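Local structure of rhamnonate dehydratase (Gibberella zeae PH-1, 3FXG) at residues 6-11 and 103-108; 73-78 and 145-150. The protein probably catalyses the magnesium-dependent dehydration of rhamnonate to a 2-keto-3-deoxy sugar acid, as a member of the enolase superfamily. One frame throughout, in Å; residues are numbered along the deposited sequence.

Contact 1. Residues 6-11 and 103-108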
# COMPACT_ATOMS: atom_id res chain seq x y z
N LYS A 6 -22.47 -39.28 29.25
CA LYS A 6 -23.89 -38.97 29.16
C LYS A 6 -24.52 -39.37 27.83
O LYS A 6 -23.94 -39.14 26.76
CB LYS A 6 -24.09 -37.47 29.41
CG LYS A 6 -25.53 -37.02 29.56
CD LYS A 6 -25.60 -35.52 29.82
CE LYS A 6 -27.03 -35.05 30.09
NZ LYS A 6 -27.96 -35.40 28.98
N ASP A 7 -25.69 -39.98 27.90
CA ASP A 7 -26.43 -40.37 26.70
C ASP A 7 -27.33 -39.18 26.41
O ASP A 7 -28.39 -39.04 27.01
CB ASP A 7 -27.28 -41.61 26.97
CG ASP A 7 -27.96 -42.13 25.72
OD1 ASP A 7 -28.87 -42.98 25.85
OD2 ASP A 7 -27.59 -41.70 24.61
N PHE A 8 -26.88 -38.30 25.52
CA PHE A 8 -27.61 -37.09 25.18
C PHE A 8 -28.75 -37.34 24.19
O PHE A 8 -28.57 -38.03 23.20
CB PHE A 8 -26.66 -36.05 24.59
CG PHE A 8 -26.91 -34.65 25.06
CD1 PHE A 8 -26.37 -34.20 26.27
CD2 PHE A 8 -27.69 -33.77 24.31
CE1 PHE A 8 -26.61 -32.90 26.72
CE2 PHE A 8 -27.93 -32.47 24.76
CZ PHE A 8 -27.38 -32.04 25.96
N PRO A 9 -29.94 -36.78 24.46
CA PRO A 9 -31.07 -36.98 23.56
C PRO A 9 -30.84 -36.33 22.19
O PRO A 9 -30.25 -35.26 22.09
CB PRO A 9 -32.24 -36.36 24.32
CG PRO A 9 -31.58 -35.28 25.13
CD PRO A 9 -30.33 -35.97 25.63
N LYS A 10 -31.30 -37.00 21.14
CA LYS A 10 -31.17 -36.50 19.77
C LYS A 10 -32.38 -35.64 19.43
O LYS A 10 -33.37 -35.63 20.16
CB LYS A 10 -31.10 -37.66 18.78
CG LYS A 10 -29.91 -38.60 18.95
CD LYS A 10 -28.59 -37.91 18.64
CE LYS A 10 -27.53 -38.92 18.23
NZ LYS A 10 -27.29 -39.97 19.26
N ILE A 11 -32.31 -34.91 18.32
CA ILE A 11 -33.43 -34.08 17.88
C ILE A 11 -34.51 -34.99 17.31
O ILE A 11 -34.24 -35.80 16.42
CB ILE A 11 -33.01 -33.07 16.80
CG1 ILE A 11 -32.02 -32.06 17.38
CG2 ILE A 11 -34.24 -32.37 16.24
CD1 ILE A 11 -31.40 -31.15 16.34
N GLY A 103 -32.89 -36.21 13.93
CA GLY A 103 -31.99 -37.30 14.24
C GLY A 103 -30.59 -36.89 14.64
O GLY A 103 -29.77 -37.73 15.03
N ALA A 104 -30.30 -35.59 14.58
CA ALA A 104 -28.97 -35.09 14.93
C ALA A 104 -28.77 -34.86 16.42
O ALA A 104 -29.72 -34.70 17.17
CB ALA A 104 -28.69 -33.79 14.17
N ASP A 105 -27.50 -34.85 16.84
CA ASP A 105 -27.15 -34.60 18.23
C ASP A 105 -27.16 -33.08 18.32
O ASP A 105 -26.40 -32.41 17.63
CB ASP A 105 -25.74 -35.13 18.53
CG ASP A 105 -25.40 -35.08 20.01
OD1 ASP A 105 -25.67 -34.05 20.66
OD2 ASP A 105 -24.86 -36.08 20.52
N PRO A 106 -28.03 -32.51 19.17
CA PRO A 106 -28.10 -31.05 19.31
C PRO A 106 -26.81 -30.38 19.79
O PRO A 106 -26.68 -29.15 19.72
CB PRO A 106 -29.27 -30.85 20.27
CG PRO A 106 -29.21 -32.08 21.12
CD PRO A 106 -28.96 -33.17 20.10
N ARG A 107 -25.87 -31.16 20.29
CA ARG A 107 -24.60 -30.60 20.76
C ARG A 107 -23.68 -30.30 19.59
O ARG A 107 -22.66 -29.62 19.75
CB ARG A 107 -23.92 -31.56 21.73
CG ARG A 107 -24.66 -31.70 23.07
CD ARG A 107 -24.04 -32.79 23.92
NE ARG A 107 -24.05 -34.08 23.23
CZ ARG A 107 -23.55 -35.21 23.73
NH1 ARG A 107 -23.01 -35.22 24.93
NH2 ARG A 107 -23.61 -36.32 23.02
N ASN A 108 -24.03 -30.80 18.40
CA ASN A 108 -23.23 -30.57 17.20
C ASN A 108 -23.57 -29.22 16.58
O ASN A 108 -23.92 -29.14 15.40
CB ASN A 108 -23.47 -31.69 16.18
CG ASN A 108 -22.89 -33.02 16.63
OD1 ASN A 108 -22.05 -33.07 17.52
ND2 ASN A 108 -23.32 -34.10 15.99
O HOH W 1 -21.78 -37.62 25.86
O HOH W 2 -24.06 -38.92 23.67
O HOH W 3 -26.66 -38.52 21.36
O HOH W 4 -24.49 -38.36 19.27
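Two backbone hydrogen bonds join the loops at Ile11: its N donates to Ala104 O at 2.8 Å, and its O accepts from Gly103 N at 2.9 Å. Further back in residues 6-11, side chains make the contact. The Phe8 ring lies almost parallel to the Arg107 guanidinium, with the planes 9° apart. The two groups are offset. Arg107 CD sits over the ring centre in a CH-pi contact, 3.5 Å from the centroid, while Phe8 CB sits over the centre of the guanidinium. The bend of the arginine chain at chi3 (-58°) brings NE over the ring, nearest to Phe8 CG. CZ, next along the chain, lies 3.3 Å from Phe8 CB.

Asp105 fixes the guanidinium from its edge. Arg107 NE donates to Asp105 OD1 at 3.0 Å, and Arg107 NH2 donates to Asp105 OD2 at 2.8 Å. OD1 also takes the Arg107 backbone N, which makes an Asx turn. Arg107 NH1 forms a salt bridge to Glu150 of the second subunit. Two waters link Lys6 O to NH1 and NH2.

Pro106 CG meets the edge of the Phe8 ring. Pro106 CD lies 3.2 Å from Pro9 O, a buried carbonyl with no polar partner in the model. The Lys10 chain is bent, and its CD lies 3.6 Å from Asp105 CA. A water joins Lys10 NZ, Phe8 O and Asp105 OD2.

The arrangement combines a side-on Arg-Asp salt bridge with an Asx turn, and presents the guanidinium to Phe8. It sits in the type I beta turn from Asp105 to Asn108, in the loop between helices 86-101 and 109-119 of the N-terminal domain of this enolase-superfamily fold.

Contact 2. Residues 73-78 and 145-150; sequences ATDGTV and GKVRNE
The Asp75 carboxylate comes within 4.5 Å of Val147, OD2 to CG2, and its two oxygens are held by Thr77. Thr77 N donates to Asp75 OD1 from above the carboxylate plane, 60° out of it, at 2.9 Å. This bond makes an Asx turn. Thr77 OG1 donates to Asp75 OD2 on the syn side, 34° out of the plane, at 2.6 Å.

The motif is a beta hairpin between strands 66-73 and 78-84. Its type I turn runs from Ala73 to Gly76. Gly76 has positive phi, and Ala73 N bonds to Thr77 O, so the turn ends in a G1 bulge. The hairpin end packs on the last turn of helix 128-148. A Schellman motif with Asn149 as its C-prime residue closes that helix.

Thr77 carries the apolar part of the contact. Its OG1 is beside the backbone N (chi1 -54°), which leaves CG2 anti to that N. CG2 touches Lys146 CB at 3.6 Å and Val147 CG2 at 3.9 Å. The methyl therefore bridges two successive helix residues. Leu143, one turn earlier, also touches Thr77.

Lys146 extends beyond CG and passes Val78, with CD 3.2 Å from Val78 O. Its ammonium has a salt bridge to Asp142 and a cation-pi contact with Phe80, both in the same chain. The direct bond from Lys146 NZ to Val78 O is weak. Water 5 gives a second link: it donates to Val78 O and accepts from Lys146 NZ, at 2.7 Å on each side.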
# COMPACT_ATOMS: atom_id res chain seq x y z
N ALA A 73 -36.47 -32.73 21.67
CA ALA A 73 -35.51 -33.82 21.76
C ALA A 73 -36.24 -35.12 22.07
O ALA A 73 -37.41 -35.10 22.46
CB ALA A 73 -34.46 -33.53 22.84
N THR A 74 -35.55 -36.24 21.92
CA THR A 74 -36.14 -37.55 22.17
C THR A 74 -36.55 -37.78 23.63
O THR A 74 -37.29 -38.71 23.92
CB THR A 74 -35.18 -38.68 21.75
OG1 THR A 74 -33.90 -38.48 22.36
CG2 THR A 74 -35.01 -38.70 20.24
N ASP A 75 -36.07 -36.94 24.54
CA ASP A 75 -36.41 -37.09 25.95
C ASP A 75 -37.60 -36.20 26.30
O ASP A 75 -38.01 -36.11 27.46
CB ASP A 75 -35.21 -36.72 26.83
CG ASP A 75 -34.92 -35.24 26.83
OD1 ASP A 75 -35.25 -34.56 25.83
OD2 ASP A 75 -34.34 -34.75 27.82
N GLY A 76 -38.16 -35.54 25.29
CA GLY A 76 -39.30 -34.67 25.51
C GLY A 76 -38.93 -33.22 25.79
O GLY A 76 -39.81 -32.36 25.85
N THR A 77 -37.64 -32.94 25.98
CA THR A 77 -37.21 -31.58 26.26
C THR A 77 -37.40 -30.74 25.00
O THR A 77 -37.13 -31.21 23.89
CB THR A 77 -35.73 -31.52 26.67
OG1 THR A 77 -35.52 -32.41 27.78
CG2 THR A 77 -35.35 -30.11 27.08
N VAL A 78 -37.88 -29.51 25.17
CA VAL A 78 -38.12 -28.63 24.03
C VAL A 78 -37.40 -27.30 24.16
O VAL A 78 -37.54 -26.59 25.16
CB VAL A 78 -39.63 -28.34 23.84
CG1 VAL A 78 -39.84 -27.40 22.65
CG2 VAL A 78 -40.40 -29.64 23.63
N GLY A 145 -29.32 -25.91 26.97
CA GLY A 145 -29.36 -25.42 28.34
C GLY A 145 -30.40 -26.15 29.16
O GLY A 145 -30.18 -26.45 30.33
N LYS A 146 -31.55 -26.44 28.55
CA LYS A 146 -32.62 -27.13 29.25
C LYS A 146 -32.27 -28.58 29.57
O LYS A 146 -32.57 -29.07 30.66
CB LYS A 146 -33.92 -27.04 28.44
CG LYS A 146 -34.54 -25.66 28.53
CD LYS A 146 -35.69 -25.45 27.57
CE LYS A 146 -36.28 -24.06 27.78
NZ LYS A 146 -37.33 -23.72 26.79
N VAL A 147 -31.62 -29.26 28.63
CA VAL A 147 -31.24 -30.65 28.87
C VAL A 147 -30.23 -30.74 30.02
O VAL A 147 -30.32 -31.63 30.86
CB VAL A 147 -30.63 -31.30 27.60
CG1 VAL A 147 -30.09 -32.69 27.93
CG2 VAL A 147 -31.70 -31.39 26.52
N ARG A 148 -29.27 -29.81 30.05
CA ARG A 148 -28.25 -29.80 31.10
C ARG A 148 -28.69 -29.05 32.35
O ARG A 148 -27.99 -29.05 33.35
CB ARG A 148 -26.96 -29.18 30.57
CG ARG A 148 -26.28 -30.01 29.50
CD ARG A 148 -25.08 -29.29 28.94
NE ARG A 148 -24.37 -30.12 27.98
CZ ARG A 148 -23.77 -29.65 26.89
NH1 ARG A 148 -23.80 -28.35 26.64
NH2 ARG A 148 -23.13 -30.47 26.08
N ASN A 149 -29.85 -28.40 32.27
CA ASN A 149 -30.37 -27.62 33.39
C ASN A 149 -29.40 -26.49 33.75
O ASN A 149 -29.13 -26.24 34.93
CB ASN A 149 -30.59 -28.51 34.62
CG ASN A 149 -31.38 -27.81 35.70
OD1 ASN A 149 -31.20 -28.08 36.89
ND2 ASN A 149 -32.27 -26.91 35.30
N GLU A 150 -28.88 -25.81 32.73
CA GLU A 150 -27.95 -24.70 32.93
C GLU A 150 -28.31 -23.52 32.03
O GLU A 150 -28.90 -23.70 30.97
CB GLU A 150 -26.51 -25.14 32.61
CG GLU A 150 -25.91 -26.15 33.58
CD GLU A 150 -24.43 -26.44 33.30
OE1 GLU A 150 -23.61 -25.49 33.38
OE2 GLU A 150 -24.08 -27.61 33.01
O HOH W 5 -39.15 -25.74 27.10

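Overall arrangement
From the N terminus the chain runs through residues 6-11 into strand 11-19, then along strand 66-73 to the hairpin turn at 73-78. It returns by strand 78-84 and passes helix 86-101 to reach 103-108, where contact 1 closes its loop. Helices 109-119 and 128-148 follow, and contact 2 closes at 145-150. The segments alternate along the chain, so the two loops cross. The contact centres are about 10 Å apart. Lys10 O and Thr74 N probably share a hydrogen bond, and Phe8 packs on Val147. Together the contacts tie one end of the antiparallel sheet to the helices of the N-terminal domain, and both touch the second subunit.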